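Local coordinates for protein glycoside hydrolase family 81 (Clostridium thermocellum, PDB 6FOP) that degrades beta-1,3-glucans, probably including laminarin, as a glycoside hydrolase belonging to the cellulosome of its bacterium, at residues A[465-470]-A[521-526]; A[415-420]-A[475-480]; A[452-457]-A[499-504]; A[108-113]-A[228-233]. All coordinates share one frame; numbering follows the deposited sequence. Where two conformers were deposited one is given.

How the interactions relate
All four contacts are buried, but they join different parts of the fold. Interactions 1, 2 and 3 lie together in the helical C-terminal region, with 1 and 3 centred about 7 Å apart and 2 about 10 Å from each. Their segments alternate along the chain, and they touch through Asn469 with Trp478, Arg468 with Asp453 and His416 with Asp453. Interaction 4 stands apart, bridging two beta sheets, and meets interaction 1 where Tyr522 stacks on Trp232. The chemistry changes with place: 1 and 3 are apolar contacts onto helices, 2 mixes one backbone bond with ring packing, and 4, which includes the partly exposed Ser108 and Lys229, combines hydrogen bonds with a ring face on a threonine.

Interaction 1. Residues A[465-470]-A[521-526]; sequences PFLRNF and IYLYTT. With CA (calcium ion), chain B.
Phe470 and Leu523 bring the two backbones closest, with CA atoms 7.5 Å apart, where the irregular chain 465-470 runs past one side of helix 521-526. Their side chains slide by each other in opposite directions, and Leu523 CD2 settles over one face of the Phe470 ring, 3.7 Å from its centroid and displaced toward CG, a CH-pi contact. Phe470 gets there with CG anti to its backbone N (chi1 -168°). At the ring's rim, Thr526 CG2 lies in plane, 3.6 Å from Phe470 CZ. Tyr522 OH also reaches that rim, 3.5 Å from Phe470 CE2, while the two rings lie obliquely with planes 75° apart. Leu467 meets Tyr522 tip to tip, CD1 standing 3.9 Å from CE2 at the tyrosine's edge. Thr526 OG1 is turned back to Tyr522 O, 2.8 Å away, which leaves its methyl for the phenylalanine. On the loop's other flank a calcium ion takes three backbone oxygens, those of Leu467, Arg468 and Phe470 (2.3 Å for Phe470 O), and four waters. The chemistry is therefore divided: carbonyls curl round the metal while Leu467 and Phe470 send their side chains to the helix, so calcium binding probably helps fix the loop that presents them.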
# COMPACT_ATOMS: atom_id res chain seq x y z
N PRO A 465 -6.17 -10.34 -9.62
CA PRO A 465 -7.00 -9.18 -9.41
C PRO A 465 -6.21 -7.89 -9.65
O PRO A 465 -4.96 -7.92 -9.68
CB PRO A 465 -7.43 -9.32 -7.96
CG PRO A 465 -6.26 -9.98 -7.30
CD PRO A 465 -5.69 -10.91 -8.35
N PHE A 466 -6.89 -6.78 -9.82
CA PHE A 466 -6.26 -5.49 -10.07
C PHE A 466 -5.55 -5.00 -8.81
O PHE A 466 -6.17 -4.89 -7.76
CB PHE A 466 -7.31 -4.48 -10.51
CG PHE A 466 -6.75 -3.14 -10.91
CD1 PHE A 466 -6.06 -2.99 -12.11
CD2 PHE A 466 -7.00 -2.02 -10.15
CE1 PHE A 466 -5.58 -1.75 -12.46
CE2 PHE A 466 -6.53 -0.78 -10.52
CZ PHE A 466 -5.83 -0.66 -11.68
N LEU A 467 -4.25 -4.74 -8.91
CA LEU A 467 -3.46 -4.15 -7.82
C LEU A 467 -3.71 -4.79 -6.47
O LEU A 467 -4.20 -4.14 -5.52
CB LEU A 467 -3.68 -2.63 -7.76
CG LEU A 467 -3.31 -1.78 -8.97
CD1 LEU A 467 -3.56 -0.31 -8.66
CD2 LEU A 467 -1.87 -2.02 -9.43
N ARG A 468 -3.33 -6.06 -6.35
CA ARG A 468 -3.61 -6.79 -5.12
C ARG A 468 -3.23 -6.05 -3.85
O ARG A 468 -4.09 -5.59 -3.09
CB ARG A 468 -3.01 -8.20 -5.12
CG ARG A 468 -3.45 -9.04 -3.93
CD ARG A 468 -2.63 -10.30 -3.74
NE ARG A 468 -2.61 -11.10 -4.95
CZ ARG A 468 -3.58 -11.93 -5.35
NH1 ARG A 468 -4.69 -12.11 -4.63
NH2 ARG A 468 -3.46 -12.57 -6.50
N ASN A 469 -1.92 -5.93 -3.58
CA ASN A 469 -1.54 -5.41 -2.26
C ASN A 469 -1.75 -3.90 -2.07
O ASN A 469 -2.01 -3.46 -0.94
CB ASN A 469 -0.14 -5.82 -1.90
CG ASN A 469 -0.04 -7.31 -1.71
OD1 ASN A 469 0.24 -8.03 -2.68
ND2 ASN A 469 -0.30 -7.79 -0.51
N PHE A 470 -1.71 -3.13 -3.16
CA PHE A 470 -1.80 -1.68 -3.05
C PHE A 470 -3.25 -1.26 -2.91
O PHE A 470 -4.10 -1.75 -3.67
CB PHE A 470 -1.18 -1.01 -4.25
CG PHE A 470 -0.99 0.47 -4.08
CD1 PHE A 470 -0.03 0.95 -3.18
CD2 PHE A 470 -1.70 1.38 -4.83
CE1 PHE A 470 0.17 2.31 -3.02
CE2 PHE A 470 -1.48 2.74 -4.67
CZ PHE A 470 -0.54 3.20 -3.76
N ILE A 521 6.39 3.52 -10.85
CA ILE A 521 6.49 4.91 -10.45
C ILE A 521 5.24 5.33 -9.69
O ILE A 521 5.31 6.01 -8.66
CB ILE A 521 6.85 5.84 -11.62
CG1 ILE A 521 8.26 5.48 -12.12
CG2 ILE A 521 6.74 7.31 -11.23
CD1 ILE A 521 8.67 6.17 -13.39
N TYR A 522 4.08 4.93 -10.20
CA TYR A 522 2.80 5.17 -9.52
C TYR A 522 2.79 4.61 -8.10
O TYR A 522 2.49 5.30 -7.10
CB TYR A 522 1.66 4.60 -10.38
CG TYR A 522 0.34 4.34 -9.64
CD1 TYR A 522 -0.45 5.40 -9.22
CD2 TYR A 522 -0.08 3.06 -9.33
CE1 TYR A 522 -1.65 5.19 -8.54
CE2 TYR A 522 -1.26 2.85 -8.63
CZ TYR A 522 -2.03 3.90 -8.25
OH TYR A 522 -3.19 3.67 -7.55
N LEU A 523 3.11 3.32 -7.99
CA LEU A 523 3.11 2.66 -6.68
C LEU A 523 4.11 3.26 -5.72
O LEU A 523 3.79 3.54 -4.56
CB LEU A 523 3.33 1.16 -6.84
CG LEU A 523 2.27 0.41 -7.66
CD1 LEU A 523 2.76 -0.98 -8.04
CD2 LEU A 523 0.96 0.31 -6.87
N TYR A 524 5.34 3.39 -6.18
CA TYR A 524 6.43 3.90 -5.37
C TYR A 524 6.15 5.30 -4.87
O TYR A 524 6.25 5.58 -3.66
CB TYR A 524 7.72 3.87 -6.21
CG TYR A 524 8.92 4.50 -5.53
CD1 TYR A 524 9.72 3.78 -4.65
CD2 TYR A 524 9.24 5.82 -5.76
CE1 TYR A 524 10.81 4.38 -4.03
CE2 TYR A 524 10.34 6.41 -5.16
CZ TYR A 524 11.12 5.70 -4.29
OH TYR A 524 12.19 6.30 -3.70
N THR A 525 5.83 6.20 -5.78
CA THR A 525 5.64 7.59 -5.43
C THR A 525 4.48 7.75 -4.45
O THR A 525 4.56 8.48 -3.46
CB THR A 525 5.44 8.42 -6.70
OG1 THR A 525 6.57 8.21 -7.60
CG2 THR A 525 5.35 9.89 -6.39
N THR A 526 3.39 7.04 -4.73
CA THR A 526 2.21 7.18 -3.88
C THR A 526 2.47 6.57 -2.49
O THR A 526 2.18 7.21 -1.47
CB THR A 526 1.00 6.54 -4.52
OG1 THR A 526 0.78 7.09 -5.83
CG2 THR A 526 -0.24 6.81 -3.66
CA CA B . -5.49 -3.62 -3.66
O HOH W 1 -6.80 -3.17 -5.60
O HOH W 2 -4.93 -3.36 -1.31
O HOH W 3 -7.26 -2.24 -2.71
O HOH W 4 -7.00 -5.44 -3.37

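Interaction 2. Residues A[415-420]-A[475-480]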
# COMPACT_ATOMS: atom_id res chain seq x y z
N ASP A 415 1.15 -10.92 2.53
CA ASP A 415 2.54 -10.48 2.33
C ASP A 415 3.16 -10.78 0.97
O ASP A 415 4.39 -10.78 0.85
CB ASP A 415 3.48 -11.07 3.41
CG ASP A 415 3.10 -10.70 4.84
OD1 ASP A 415 2.17 -9.92 5.03
OD2 ASP A 415 3.75 -11.23 5.77
N HIS A 416 2.38 -11.02 -0.08
CA HIS A 416 3.05 -11.40 -1.33
C HIS A 416 3.97 -10.29 -1.84
O HIS A 416 4.99 -10.58 -2.48
CB HIS A 416 2.06 -11.81 -2.42
CG HIS A 416 1.44 -13.15 -2.18
ND1 HIS A 416 0.78 -13.84 -3.17
CD2 HIS A 416 1.36 -13.92 -1.07
CE1 HIS A 416 0.34 -15.00 -2.69
NE2 HIS A 416 0.68 -15.06 -1.41
N HIS A 417 3.57 -9.04 -1.66
CA HIS A 417 4.43 -7.92 -2.07
C HIS A 417 5.77 -7.93 -1.34
O HIS A 417 6.82 -7.72 -1.98
CB HIS A 417 3.68 -6.57 -2.00
CG HIS A 417 3.23 -6.16 -0.62
ND1 HIS A 417 2.89 -7.05 0.37
CD2 HIS A 417 3.04 -4.93 -0.09
CE1 HIS A 417 2.52 -6.38 1.45
NE2 HIS A 417 2.60 -5.10 1.19
N PHE A 418 5.75 -8.22 -0.03
CA PHE A 418 7.00 -8.26 0.74
C PHE A 418 7.89 -9.38 0.19
O PHE A 418 9.10 -9.19 0.01
CB PHE A 418 6.73 -8.57 2.21
CG PHE A 418 5.87 -7.56 2.94
CD1 PHE A 418 5.76 -6.24 2.54
CD2 PHE A 418 5.24 -7.95 4.11
CE1 PHE A 418 5.05 -5.33 3.31
CE2 PHE A 418 4.50 -7.05 4.85
CZ PHE A 418 4.41 -5.74 4.44
N HIS A 419 7.33 -10.57 0.00
CA HIS A 419 8.14 -11.70 -0.42
C HIS A 419 8.66 -11.48 -1.83
O HIS A 419 9.86 -11.63 -2.12
CB HIS A 419 7.36 -13.01 -0.44
CG HIS A 419 6.95 -13.58 0.87
ND1 HIS A 419 6.43 -12.87 1.93
CD2 HIS A 419 6.89 -14.88 1.23
CE1 HIS A 419 6.09 -13.72 2.89
NE2 HIS A 419 6.35 -14.94 2.49
N TYR A 420 7.74 -11.19 -2.74
CA TYR A 420 8.09 -11.17 -4.15
C TYR A 420 8.90 -9.94 -4.54
O TYR A 420 9.60 -9.97 -5.54
CB TYR A 420 6.86 -11.33 -5.02
CG TYR A 420 6.07 -12.61 -4.82
CD1 TYR A 420 6.52 -13.65 -4.04
CD2 TYR A 420 4.81 -12.74 -5.39
CE1 TYR A 420 5.78 -14.79 -3.85
CE2 TYR A 420 4.06 -13.86 -5.20
CZ TYR A 420 4.52 -14.88 -4.41
OH TYR A 420 3.79 -16.01 -4.18
N GLY A 475 -3.52 4.95 -0.44
CA GLY A 475 -2.19 5.25 -0.96
C GLY A 475 -1.07 4.40 -0.44
O GLY A 475 0.09 4.80 -0.56
N HIS A 476 -1.38 3.25 0.16
CA HIS A 476 -0.37 2.36 0.66
C HIS A 476 -0.84 0.93 0.50
O HIS A 476 -2.02 0.70 0.16
CB HIS A 476 -0.02 2.66 2.13
CG HIS A 476 -1.15 2.38 3.06
ND1 HIS A 476 -1.44 1.11 3.53
CD2 HIS A 476 -2.13 3.19 3.53
CE1 HIS A 476 -2.57 1.16 4.23
NE2 HIS A 476 -2.98 2.41 4.27
N SER A 477 0.00 -0.01 0.85
CA SER A 477 -0.29 -1.40 0.75
C SER A 477 -0.81 -2.03 2.03
O SER A 477 -0.72 -1.44 3.13
CB SER A 477 0.93 -2.13 0.22
OG SER A 477 1.31 -1.63 -1.04
N TRP A 478 -1.36 -3.23 1.87
CA TRP A 478 -1.92 -4.00 2.96
C TRP A 478 -1.32 -5.41 2.98
O TRP A 478 -1.19 -6.07 1.93
CB TRP A 478 -3.42 -4.13 2.83
CG TRP A 478 -4.23 -2.88 3.02
CD1 TRP A 478 -5.07 -2.32 2.10
CD2 TRP A 478 -4.39 -2.10 4.21
NE1 TRP A 478 -5.71 -1.23 2.62
CE2 TRP A 478 -5.32 -1.07 3.91
CE3 TRP A 478 -3.80 -2.11 5.48
CZ2 TRP A 478 -5.74 -0.15 4.85
CZ3 TRP A 478 -4.22 -1.20 6.42
CH2 TRP A 478 -5.17 -0.21 6.08
N ALA A 479 -0.98 -5.85 4.18
CA ALA A 479 -0.32 -7.13 4.38
C ALA A 479 -1.25 -8.32 4.48
O ALA A 479 -0.92 -9.40 3.97
CB ALA A 479 0.58 -7.07 5.59
N SER A 480 -2.40 -8.16 5.15
CA SER A 480 -3.27 -9.32 5.43
C SER A 480 -4.10 -9.67 4.20
O SER A 480 -4.75 -8.80 3.65
CB SER A 480 -4.20 -9.02 6.60
OG SER A 480 -5.05 -10.10 6.88
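Asp415 N donates to Ala479 O at 2.9 Å, the one hydrogen bond between these segments. It lies in the carbonyl plane but is bent, with 141° at the hydrogen. Beside it the Ala479 methyl lies 3.3 Å from Asp415 OD1; a methylpentanediol, probably from the crystallisation liquor, bonds the other carboxylate oxygen, OD2. Ala479 CB also meets Phe418, 4.0 Å from CE2 and oblique to the ring.

His417 makes the second point of contact. Its chi1 of 62° sets CG between the backbone N and the carbonyl carbon, and the imidazole leans obliquely on Ser477, with CD2 and NE2 each 3.5 Å from Ser477 CB. CE1 passes 3.8 Å from Trp478 O. The same CE1 rests over the rim of the Phe418 ring, so the two neighbouring rings of the helix pack together as they face 475-480. The polar ends are tied elsewhere: His417 NE2 bonds Gln491 OE1, and Ser477 OG bonds Glu527 OE1, which limits how either group can turn.

Asp415 holds the N-cap position of helix 416-433, although its side chain makes no capping bond. At the far end of 475-480 from Ala479, Gly475 and His476 both face Asp471, a G1 beta bulge. The start of the helix lies against the chain that leaves this small hairpin, and the diol at the aspartate may mark a pocket in the family 81 C-terminal domain.

Interaction 3. Residues A[452-457]-A[499-504]; sequences KDIANW and NAWQAI
Ile454 and Trp501 cross obliquely at the centre of this contact, with Ile454 CD1 3.8 Å from Trp501 CZ3. The same methyl touches Ala500 CB at 4.0 Å, so it sits between the indole and the alanine one residue earlier on helix 499-504. Two torsions carry it there: chi1 of 67° places CG1 between the backbone N and the carbonyl carbon, and chi2 of 176° extends CD1 away from the backbone. Ala455 adds a smaller surface. Its CB is 4.0 Å from Trp501 CZ3, oblique to the ring, and 4.2 Å from Ile504 CD1. The contact is wholly apolar, made by methyl groups and one corner of the indole, and modest in extent: about 156 Å² is buried, with CA atoms 8.9 Å apart between Ile454 and Ala500.

In the second shell, Trp501 NE1 is hydrogen-bonded to Glu527 OE1, which helps set the rotation of the indole and so where CZ3 points. On the other side, backbone bonds between Ile454 and Asn469 and between Asn456 and Leu467 fasten this end of helix 440-455 to the calcium-binding loop. Asp453 adds a salt bridge to Arg468 of that loop, and its other oxygen is hydrogen-bonded to His416 of helix 416-433.

Further out, Ile454 also rests on His416. Leu523 and Ile516 of helix 514-534 lie against Trp501 and Ile504, so the contact joins helices 440-455 and 494-511 with a third and a fourth helix packed beside them.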
# COMPACT_ATOMS: atom_id res chain seq x y z
N LYS A 452 2.31 -9.40 -11.69
CA LYS A 452 0.86 -9.46 -11.79
C LYS A 452 0.22 -10.01 -10.54
O LYS A 452 -0.88 -9.56 -10.17
CB LYS A 452 0.38 -10.23 -13.04
CG LYS A 452 0.62 -9.49 -14.32
CD LYS A 452 0.24 -10.34 -15.52
CE LYS A 452 0.11 -9.51 -16.78
NZ LYS A 452 -1.17 -8.77 -16.81
N ASP A 453 0.84 -10.96 -9.85
CA ASP A 453 0.24 -11.42 -8.62
C ASP A 453 0.09 -10.28 -7.60
O ASP A 453 -0.95 -10.18 -6.95
CB ASP A 453 1.01 -12.57 -7.99
CG ASP A 453 0.34 -13.08 -6.72
OD1 ASP A 453 -0.74 -13.74 -6.83
OD2 ASP A 453 0.87 -12.79 -5.63
N ILE A 454 1.10 -9.41 -7.47
CA ILE A 454 1.07 -8.38 -6.43
C ILE A 454 0.54 -7.04 -6.89
O ILE A 454 0.07 -6.26 -6.05
CB ILE A 454 2.44 -8.20 -5.77
CG1 ILE A 454 3.50 -7.60 -6.73
CG2 ILE A 454 2.88 -9.53 -5.16
CD1 ILE A 454 4.84 -7.31 -6.05
N ALA A 455 0.56 -6.79 -8.19
CA ALA A 455 0.36 -5.45 -8.76
C ALA A 455 -0.10 -5.53 -10.23
O ALA A 455 0.37 -4.79 -11.07
CB ALA A 455 1.61 -4.61 -8.61
N ASN A 456 -1.08 -6.39 -10.51
CA ASN A 456 -1.60 -6.50 -11.88
C ASN A 456 -2.22 -5.13 -12.28
O ASN A 456 -3.06 -4.59 -11.55
CB ASN A 456 -2.63 -7.60 -12.00
CG ASN A 456 -3.13 -7.80 -13.41
OD1 ASN A 456 -2.49 -7.39 -14.39
ND2 ASN A 456 -4.32 -8.36 -13.52
N TRP A 457 -1.81 -4.63 -13.42
CA TRP A 457 -2.24 -3.33 -13.97
C TRP A 457 -3.32 -3.49 -15.06
O TRP A 457 -3.85 -2.48 -15.52
CB TRP A 457 -1.02 -2.61 -14.58
CG TRP A 457 -0.44 -3.35 -15.75
CD1 TRP A 457 -0.76 -3.17 -17.06
CD2 TRP A 457 0.49 -4.42 -15.72
NE1 TRP A 457 -0.07 -4.03 -17.85
CE2 TRP A 457 0.70 -4.83 -17.06
CE3 TRP A 457 1.20 -5.08 -14.69
CZ2 TRP A 457 1.58 -5.86 -17.39
CZ3 TRP A 457 2.04 -6.11 -15.03
CH2 TRP A 457 2.23 -6.48 -16.37
N ASN A 499 10.12 -1.64 -1.50
CA ASN A 499 11.12 -2.46 -2.17
C ASN A 499 10.54 -3.13 -3.41
O ASN A 499 11.20 -3.20 -4.46
CB ASN A 499 11.62 -3.53 -1.21
CG ASN A 499 12.73 -4.39 -1.78
OD1 ASN A 499 13.74 -3.88 -2.30
ND2 ASN A 499 12.58 -5.69 -1.66
N ALA A 500 9.31 -3.65 -3.30
CA ALA A 500 8.69 -4.25 -4.49
C ALA A 500 8.47 -3.20 -5.58
O ALA A 500 8.70 -3.44 -6.76
CB ALA A 500 7.38 -4.91 -4.14
N TRP A 501 8.03 -2.01 -5.18
CA TRP A 501 7.70 -1.00 -6.15
C TRP A 501 8.92 -0.46 -6.88
O TRP A 501 8.91 -0.33 -8.12
CB TRP A 501 6.89 0.13 -5.52
CG TRP A 501 5.68 -0.29 -4.76
CD1 TRP A 501 5.13 0.42 -3.75
CD2 TRP A 501 4.87 -1.49 -4.89
NE1 TRP A 501 4.01 -0.22 -3.27
CE2 TRP A 501 3.83 -1.40 -3.93
CE3 TRP A 501 4.92 -2.63 -5.70
CZ2 TRP A 501 2.86 -2.39 -3.78
CZ3 TRP A 501 3.94 -3.62 -5.54
CH2 TRP A 501 2.92 -3.48 -4.60
N GLN A 502 10.00 -0.23 -6.13
CA GLN A 502 11.26 0.19 -6.80
C GLN A 502 11.77 -0.87 -7.75
O GLN A 502 12.29 -0.56 -8.81
CB GLN A 502 12.31 0.66 -5.79
CG GLN A 502 12.92 -0.43 -4.90
CD GLN A 502 14.16 -1.07 -5.47
OE1 GLN A 502 14.91 -0.46 -6.22
NE2 GLN A 502 14.39 -2.31 -5.06
N ALA A 503 11.64 -2.14 -7.35
CA ALA A 503 12.06 -3.21 -8.24
C ALA A 503 11.26 -3.21 -9.54
O ALA A 503 11.82 -3.50 -10.60
CB ALA A 503 11.92 -4.56 -7.54
N ILE A 504 9.95 -2.93 -9.46
CA ILE A 504 9.11 -2.82 -10.66
C ILE A 504 9.58 -1.67 -11.57
O ILE A 504 9.65 -1.82 -12.80
CB ILE A 504 7.63 -2.70 -10.27
CG1 ILE A 504 7.15 -4.02 -9.67
CG2 ILE A 504 6.79 -2.37 -11.48
CD1 ILE A 504 5.74 -3.98 -9.14

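Interaction 4. Residues A[108-113]-A[228-233]; sequences SDFAVD and TKVEWS
Thr228 and Ser108 both turn their hydroxyls between the backbone N and the carbonyl carbon (chi1 62° and 59°). This lets Thr228 OG1 and Ser108 OG meet at 2.7 Å, where either could donate. Thr228 OG1 is gripped a second time by Phe110 N, which donates to it at 2.8 Å along a fairly straight bond. Asp109 N reaches Thr228 O at 3.1 Å from well above the carbonyl plane, so this one threonine binds three successive residues of 108-110.

The aspartate's own side chain continues the join. Asp109 OD2 accepts from Val230 N at 2.8 Å with its anti lone pair, and it also has a salt bridge to Arg459. The Phe110 ring turns one face to the threonine: Thr228 CB stands 3.5 Å above the ring's centre, almost on its normal, in a CH-pi contact. Val230 CG1 approaches the same ring obliquely, 4.1 Å from CE1. Ala111 CB completes the apolar part, 4.0 Å from Thr228 CG2.

Residues 108-110 form the tight turn between strands 103-107 and 111-118, at one edge of an eight-stranded antiparallel sheet. Strand 223-235 is the outer strand of a separate three-stranded sheet, paired there with strand 240-251. The turn thus ties one sheet to the edge of the other, and Phe110 touches both Met128 of the first and Phe245 of the second.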
# COMPACT_ATOMS: atom_id res chain seq x y z
N SER A 108 -14.61 -2.54 -6.71
CA SER A 108 -13.92 -1.58 -7.56
C SER A 108 -12.71 -0.98 -6.82
O SER A 108 -12.29 -1.50 -5.78
CB SER A 108 -14.91 -0.53 -8.10
OG SER A 108 -15.53 0.15 -7.04
N ASP A 109 -12.16 0.12 -7.33
CA ASP A 109 -10.86 0.54 -6.80
C ASP A 109 -10.93 1.13 -5.41
O ASP A 109 -9.93 1.13 -4.70
CB ASP A 109 -10.18 1.51 -7.79
CG ASP A 109 -9.75 0.84 -9.12
OD1 ASP A 109 -9.88 -0.38 -9.28
OD2 ASP A 109 -9.29 1.56 -9.98
N PHE A 110 -12.10 1.66 -5.03
CA PHE A 110 -12.32 2.16 -3.67
C PHE A 110 -13.77 2.02 -3.20
O PHE A 110 -14.24 2.78 -2.34
CB PHE A 110 -11.76 3.59 -3.46
CG PHE A 110 -12.02 4.60 -4.55
CD1 PHE A 110 -11.20 4.66 -5.69
CD2 PHE A 110 -12.97 5.60 -4.38
CE1 PHE A 110 -11.38 5.63 -6.65
CE2 PHE A 110 -13.16 6.58 -5.35
CZ PHE A 110 -12.38 6.57 -6.50
N ALA A 111 -14.44 0.96 -3.66
CA ALA A 111 -15.77 0.64 -3.18
C ALA A 111 -16.01 -0.86 -3.28
O ALA A 111 -15.32 -1.58 -4.01
CB ALA A 111 -16.85 1.44 -3.94
N VAL A 112 -17.05 -1.30 -2.58
CA VAL A 112 -17.52 -2.70 -2.64
C VAL A 112 -19.04 -2.71 -2.60
O VAL A 112 -19.64 -1.95 -1.83
CB VAL A 112 -16.93 -3.55 -1.49
CG1 VAL A 112 -17.22 -2.96 -0.11
CG2 VAL A 112 -17.37 -5.00 -1.56
N ASP A 113 -19.64 -3.57 -3.41
CA ASP A 113 -21.05 -3.91 -3.31
C ASP A 113 -21.12 -5.30 -2.68
O ASP A 113 -20.47 -6.22 -3.17
CB ASP A 113 -21.70 -4.01 -4.68
CG ASP A 113 -21.72 -2.71 -5.46
OD1 ASP A 113 -21.56 -1.61 -4.89
OD2 ASP A 113 -21.90 -2.80 -6.70
N THR A 228 -15.85 2.81 -9.17
CA THR A 228 -14.75 3.68 -8.77
C THR A 228 -13.48 3.20 -9.50
O THR A 228 -13.24 1.98 -9.61
CB THR A 228 -14.51 3.72 -7.25
OG1 THR A 228 -14.16 2.42 -6.76
CG2 THR A 228 -15.76 4.25 -6.52
N LYS A 229 -12.71 4.17 -9.99
CA LYS A 229 -11.53 3.89 -10.83
C LYS A 229 -10.41 4.86 -10.56
O LYS A 229 -10.63 6.08 -10.48
CB LYS A 229 -11.91 4.02 -12.32
CG LYS A 229 -12.87 2.96 -12.84
CD LYS A 229 -12.17 1.67 -13.27
CE LYS A 229 -13.10 0.46 -13.22
NZ LYS A 229 -13.19 -0.00 -11.78
N VAL A 230 -9.19 4.33 -10.52
CA VAL A 230 -7.96 5.14 -10.60
C VAL A 230 -7.28 4.96 -11.94
O VAL A 230 -7.35 3.89 -12.53
CB VAL A 230 -6.98 4.89 -9.48
CG1 VAL A 230 -7.62 5.24 -8.15
CG2 VAL A 230 -6.43 3.45 -9.49
N GLU A 231 -6.64 6.03 -12.40
CA GLU A 231 -5.75 5.98 -13.55
C GLU A 231 -4.53 6.82 -13.20
O GLU A 231 -4.63 7.73 -12.37
CB GLU A 231 -6.40 6.59 -14.80
CG GLU A 231 -7.76 6.08 -15.17
CD GLU A 231 -8.42 7.09 -16.10
OE1 GLU A 231 -9.12 8.05 -15.63
OE2 GLU A 231 -8.14 6.98 -17.28
N TRP A 232 -3.39 6.51 -13.80
CA TRP A 232 -2.15 7.24 -13.49
C TRP A 232 -1.37 7.57 -14.75
O TRP A 232 -1.51 6.91 -15.78
CB TRP A 232 -1.26 6.47 -12.52
CG TRP A 232 -0.91 5.12 -12.96
CD1 TRP A 232 0.15 4.76 -13.78
CD2 TRP A 232 -1.58 3.90 -12.63
NE1 TRP A 232 0.15 3.42 -13.96
CE2 TRP A 232 -0.89 2.86 -13.28
CE3 TRP A 232 -2.70 3.59 -11.84
CZ2 TRP A 232 -1.30 1.53 -13.18
CZ3 TRP A 232 -3.08 2.28 -11.74
CH2 TRP A 232 -2.39 1.27 -12.40
N SER A 233 -0.52 8.59 -14.61
CA SER A 233 0.37 8.99 -15.69
C SER A 233 1.69 9.54 -15.14
O SER A 233 1.66 10.44 -14.30
CB SER A 233 -0.33 10.04 -16.56
OG SER A 233 0.55 10.48 -17.59